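Local atomic coordinates of endonuclease III (PDB entry 1ORN), a protein that probably excises damaged pyrimidine bases from DNA as a bifunctional glycosylase/lyase of the HhH-GPD superfamily and carries a [4Fe-4S] cluster. Residues L36-V41 / R91-L96. Residues are numbered along the deposited sequence; the frame is centred on the assembly and turned at random.
Sequences LLIAVV and RNIQKL
Ile93 meets Ile38 and Val41 with a different branch for each. Its CG2, anti to the backbone N (chi1, measured to CG1, is -70°), takes the delta methyl of Ile38, with CG2 and Ile38 CD1 4.0 Å apart where the two side chains lie nearly perpendicular. CG1 of Ile93 faces Val41 more loosely, 4.5 Å from Val41 CG1. One turn on, Leu96 buries more of its surface against the facing segment than any other residue here and splits its two methyls between neighbours. Its CG stands anti to the backbone N (chi1 174°), which carries the fork out to the facing helix. There CD2 touches Leu37 CD2 tip to tip at 3.8 Å, while CD1 lies 4.1 Å from Val41 CG2 as the Leu96 and Val41 side chains run alongside one another, pointing opposite ways. No hydrogen bond links the segments; buried aliphatic packing alone joins them, and the axes of the two short segments come within 11.2 Å and run nearly antiparallel, at 154°. The contact pairs helix 33-43 with helix 86-103 inside the all-helical HhH-GPD fold. Tyr68 of helix 65-69 touches both Ile38 and Ile93, whereas Leu36 and Val40 pack on helix 123-134, and Gln94 lies against helix 73-79.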
loop_
_atom_site.group_PDB
_atom_site.type_symbol
_atom_site.label_atom_id
_atom_site.label_comp_id
_atom_site.label_asym_id
_atom_site.label_seq_id
_atom_site.Cartn_x
_atom_site.Cartn_y
_atom_site.Cartn_z
ATOM N N LEU C 36 -5.850 -8.903 7.213
ATOM C CA LEU C 36 -5.011 -7.909 6.545
ATOM C C LEU C 36 -5.058 -8.146 5.037
ATOM O O LEU C 36 -5.233 -7.208 4.265
ATOM C CB LEU C 36 -3.552 -7.988 7.004
ATOM C CG LEU C 36 -2.606 -7.009 6.291
ATOM C CD1 LEU C 36 -3.041 -5.567 6.529
ATOM C CD2 LEU C 36 -1.176 -7.222 6.775
ATOM N N LEU C 37 -4.889 -9.399 4.628
ATOM C CA LEU C 37 -4.903 -9.726 3.200
ATOM C C LEU C 37 -6.178 -9.241 2.530
ATOM O O LEU C 37 -6.127 -8.600 1.475
ATOM C CB LEU C 37 -4.751 -11.234 2.990
ATOM C CG LEU C 37 -4.815 -11.714 1.529
ATOM C CD1 LEU C 37 -3.701 -11.063 0.720
ATOM C CD2 LEU C 37 -4.689 -13.226 1.493
ATOM N N ILE C 38 -7.331 -9.544 3.122
ATOM C CA ILE C 38 -8.591 -9.109 2.524
ATOM C C ILE C 38 -8.658 -7.584 2.470
ATOM O O ILE C 38 -9.037 -6.998 1.452
ATOM C CB ILE C 38 -9.819 -9.614 3.319
ATOM C CG1 ILE C 38 -9.866 -11.146 3.292
ATOM C CG2 ILE C 38 -11.101 -9.005 2.737
ATOM C CD1 ILE C 38 -9.956 -11.736 1.901
ATOM N N ALA C 39 -8.284 -6.943 3.573
ATOM C CA ALA C 39 -8.315 -5.490 3.642
ATOM C C ALA C 39 -7.446 -4.803 2.582
ATOM O O ALA C 39 -7.869 -3.824 1.966
ATOM C CB ALA C 39 -7.902 -5.026 5.041
ATOM N N VAL C 40 -6.243 -5.323 2.360
ATOM C CA VAL C 40 -5.342 -4.725 1.386
ATOM C C VAL C 40 -5.865 -4.944 -0.032
ATOM O O VAL C 40 -5.748 -4.063 -0.876
ATOM C CB VAL C 40 -3.911 -5.288 1.533
ATOM C CG1 VAL C 40 -2.977 -4.657 0.498
ATOM C CG2 VAL C 40 -3.387 -4.968 2.933
ATOM N N VAL C 41 -6.461 -6.104 -0.281
ATOM C CA VAL C 41 -7.019 -6.376 -1.610
ATOM C C VAL C 41 -8.127 -5.353 -1.886
ATOM O O VAL C 41 -8.216 -4.793 -2.984
ATOM C CB VAL C 41 -7.611 -7.807 -1.698
ATOM C CG1 VAL C 41 -8.492 -7.949 -2.950
ATOM C CG2 VAL C 41 -6.470 -8.825 -1.767
ATOM N N ARG C 91 -15.284 -11.424 -6.750
ATOM C CA ARG C 91 -14.909 -12.633 -7.473
ATOM C C ARG C 91 -13.490 -13.056 -7.114
ATOM O O ARG C 91 -13.231 -14.238 -6.877
ATOM C CB ARG C 91 -15.036 -12.421 -8.990
ATOM N N ASN C 92 -12.571 -12.093 -7.059
ATOM C CA ASN C 92 -11.182 -12.392 -6.706
ATOM C C ASN C 92 -11.078 -12.936 -5.278
ATOM O O ASN C 92 -10.324 -13.874 -5.019
ATOM C CB ASN C 92 -10.314 -11.135 -6.835
ATOM C CG ASN C 92 -9.990 -10.787 -8.277
ATOM O OD1 ASN C 92 -9.600 -9.652 -8.581
ATOM N ND2 ASN C 92 -10.128 -11.761 -9.170
ATOM N N ILE C 93 -11.837 -12.358 -4.354
ATOM C CA ILE C 93 -11.797 -12.824 -2.971
ATOM C C ILE C 93 -12.246 -14.285 -2.852
ATOM O O ILE C 93 -11.603 -15.078 -2.171
ATOM C CB ILE C 93 -12.650 -11.910 -2.057
ATOM C CG1 ILE C 93 -11.948 -10.556 -1.915
ATOM C CG2 ILE C 93 -12.838 -12.542 -0.678
ATOM C CD1 ILE C 93 -12.796 -9.471 -1.264
ATOM N N GLN C 94 -13.330 -14.655 -3.528
ATOM C CA GLN C 94 -13.776 -16.042 -3.449
ATOM C C GLN C 94 -12.727 -16.985 -4.044
ATOM O O GLN C 94 -12.474 -18.056 -3.499
ATOM C CB GLN C 94 -15.118 -16.234 -4.163
ATOM C CG GLN C 94 -16.267 -15.459 -3.523
ATOM C CD GLN C 94 -17.624 -16.038 -3.877
ATOM O OE1 GLN C 94 -17.883 -16.372 -5.033
ATOM N NE2 GLN C 94 -18.498 -16.153 -2.883
ATOM N N LYS C 95 -12.111 -16.586 -5.153
ATOM C CA LYS C 95 -11.084 -17.416 -5.787
ATOM C C LYS C 95 -9.829 -17.477 -4.915
ATOM O O LYS C 95 -9.168 -18.513 -4.821
ATOM C CB LYS C 95 -10.732 -16.861 -7.170
ATOM C CG LYS C 95 -9.718 -17.703 -7.939
ATOM N N LEU C 96 -9.511 -16.359 -4.272
ATOM C CA LEU C 96 -8.348 -16.273 -3.396
ATOM C C LEU C 96 -8.527 -17.203 -2.195
ATOM O O LEU C 96 -7.603 -17.923 -1.811
ATOM C CB LEU C 96 -8.172 -14.815 -2.942
ATOM C CG LEU C 96 -7.138 -14.376 -1.911
ATOM C CD1 LEU C 96 -6.981 -12.852 -2.010
ATOM C CD2 LEU C 96 -7.570 -14.781 -0.510
#